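Local coordinates for sensor protein (Vibrio cholerae O1 biovar El Tor, PDB 3MXQ), which probably acts as a sensor histidine kinase that autophosphorylates from ATP, this fragment being its N-terminal PAS sensor part, at residues A[63-67]-A[68-72]. Residues are numbered along the deposited sequence; the frame is centred on the assembly and turned at random.
Sequences QGKNI and LELFP
Asn66 folds its side chain back over the first turn of the short helix 67-70 and accepts a hydrogen bond from the backbone of Leu68, which identifies it as the N-cap. Followed outward, its CB first meets the carboxylate end of Glu69, with Asn66 CB 3.5 Å from Glu69 OE1. CG stands anti to the backbone N (chi1 -173°) and beside the carbonyl carbon, a setting that turns the amide toward the start of the helix; Asn66 CG thereby lies by the first backbone amides, 3.7 Å from Leu68 N and a little farther from Glu69 N. At the tip, Asn66 OD1 lies 2.7 Å from Leu68 N; the donor is tilted 33° from the amide plane and the N-H...O angle is 139°, so the bond is bent and comes in from off that plane. Asn66 OD1 also rests against the side chain of Leu68, 3.2 Å from Leu68 CB.

The main chain of Asn66 also takes part. Asn66 O receives Leu70 N at 3.1 Å, in the carbonyl plane, and a weak, strongly bent bond from Glu69 N. One residue further along, Phe71 N donates to Ile67 O at 2.9 Å, although Phe71 itself has already left helical backbone angles. Beside that bond, Ile67 CG2 touches Phe71 CD1 at 3.7 Å, the two side chains crossing at a slant. Before the cap, Lys65 CB packs on Leu70 CD1 at 3.8 Å, while its NZ turns back to Thr61 O.

Ile67 and Leu68 reach Leu78 of helix 75-88, Ile67 also touches Ile44, and backbone hydrogen bonds of Gly64 and Lys65 with Ile44 tie the preceding loop to strand 44-47. The Asn-capped turn, through Ile67 in particular, thus spans strand and helix within the helical connection between the second and third strands of a PAS fold, strand order 2-1-5-4-3.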
loop_
_atom_site.group_PDB
_atom_site.type_symbol
_atom_site.label_atom_id
_atom_site.label_comp_id
_atom_site.label_asym_id
_atom_site.label_seq_id
_atom_site.Cartn_x
_atom_site.Cartn_y
_atom_site.Cartn_z
ATOM N N GLN A 63 3.908 21.002 -14.371
ATOM C CA GLN A 63 4.551 21.563 -13.195
ATOM C C GLN A 63 4.894 23.031 -13.417
ATOM O O GLN A 63 5.452 23.395 -14.450
ATOM C CB GLN A 63 5.806 20.761 -12.842
ATOM C CG GLN A 63 5.970 20.498 -11.359
ATOM C CD GLN A 63 7.267 21.052 -10.814
ATOM O OE1 GLN A 63 8.267 21.124 -11.522
ATOM N NE2 GLN A 63 7.254 21.465 -9.558
ATOM N N GLY A 64 4.553 23.870 -12.444
ATOM C CA GLY A 64 4.790 25.305 -12.548
ATOM C C GLY A 64 3.739 26.008 -13.383
ATOM O O GLY A 64 3.995 27.065 -13.963
ATOM N N LYS A 65 2.554 25.408 -13.448
ATOM C CA LYS A 65 1.411 25.968 -14.164
ATOM C C LYS A 65 0.174 25.983 -13.275
ATOM O O LYS A 65 0.040 25.154 -12.373
ATOM C CB LYS A 65 1.128 25.172 -15.436
ATOM C CG LYS A 65 2.231 25.251 -16.468
ATOM C CD LYS A 65 1.736 24.813 -17.833
ATOM C CE LYS A 65 2.617 25.361 -18.944
ATOM N NZ LYS A 65 4.002 24.834 -18.840
ATOM N N ASN A 66 -0.723 26.926 -13.543
ATOM C CA ASN A 66 -1.957 27.105 -12.786
ATOM C C ASN A 66 -3.021 26.045 -13.141
ATOM O O ASN A 66 -3.382 25.902 -14.309
ATOM C CB ASN A 66 -2.481 28.520 -13.059
ATOM C CG ASN A 66 -3.684 28.897 -12.206
ATOM O OD1 ASN A 66 -4.464 28.048 -11.756
ATOM N ND2 ASN A 66 -3.850 30.194 -11.998
ATOM N N ILE A 67 -3.529 25.320 -12.137
ATOM C CA ILE A 67 -4.549 24.287 -12.376
ATOM C C ILE A 67 -5.774 24.881 -13.039
ATOM O O ILE A 67 -6.391 24.260 -13.902
ATOM C CB ILE A 67 -5.075 23.642 -11.087
ATOM C CG1 ILE A 67 -3.989 23.528 -10.053
ATOM C CG2 ILE A 67 -5.584 22.225 -11.346
ATOM C CD1 ILE A 67 -4.432 22.662 -8.903
ATOM N N LEU A 68 -6.127 26.083 -12.598
ATOM C CA LEU A 68 -7.320 26.768 -13.060
ATOM C C LEU A 68 -7.222 27.080 -14.541
ATOM O O LEU A 68 -8.227 27.072 -15.240
ATOM C CB LEU A 68 -7.583 28.026 -12.223
ATOM C CG LEU A 68 -7.749 27.789 -10.711
ATOM C CD1 LEU A 68 -7.852 29.085 -9.956
ATOM C CD2 LEU A 68 -8.955 26.924 -10.388
ATOM N N GLU A 69 -6.007 27.320 -15.026
ATOM C CA GLU A 69 -5.793 27.522 -16.461
ATOM C C GLU A 69 -5.743 26.206 -17.246
ATOM O O GLU A 69 -6.172 26.157 -18.401
ATOM C CB GLU A 69 -4.538 28.359 -16.719
ATOM C CG GLU A 69 -4.638 29.785 -16.172
ATOM C CD GLU A 69 -3.324 30.557 -16.236
ATOM O OE1 GLU A 69 -2.239 29.928 -16.220
ATOM O OE2 GLU A 69 -3.379 31.807 -16.294
ATOM N N LEU A 70 -5.239 25.146 -16.615
ATOM C CA LEU A 70 -5.076 23.854 -17.277
ATOM C C LEU A 70 -6.382 23.099 -17.417
ATOM O O LEU A 70 -6.530 22.274 -18.310
ATOM C CB LEU A 70 -4.040 22.990 -16.562
ATOM C CG LEU A 70 -2.567 23.326 -16.833
ATOM C CD1 LEU A 70 -1.642 22.595 -15.883
ATOM C CD2 LEU A 70 -2.174 23.031 -18.282
ATOM N N PHE A 71 -7.335 23.385 -16.542
ATOM C CA PHE A 71 -8.622 22.705 -16.593
ATOM C C PHE A 71 -9.766 23.684 -16.497
ATOM O O PHE A 71 -10.592 23.568 -15.601
ATOM C CB PHE A 71 -8.724 21.677 -15.471
ATOM C CG PHE A 71 -7.645 20.655 -15.509
ATOM C CD1 PHE A 71 -6.554 20.752 -14.650
ATOM C CD2 PHE A 71 -7.698 19.607 -16.421
ATOM C CE1 PHE A 71 -5.532 19.810 -14.697
ATOM C CE2 PHE A 71 -6.682 18.661 -16.477
ATOM C CZ PHE A 71 -5.598 18.763 -15.614
ATOM N N PRO A 72 -9.831 24.644 -17.437
ATOM C CA PRO A 72 -10.716 25.799 -17.302
ATOM C C PRO A 72 -12.184 25.444 -17.059
ATOM O O PRO A 72 -12.826 26.070 -16.221
ATOM C CB PRO A 72 -10.537 26.532 -18.628
ATOM C CG PRO A 72 -9.985 25.525 -19.560
ATOM C CD PRO A 72 -9.132 24.649 -18.733
#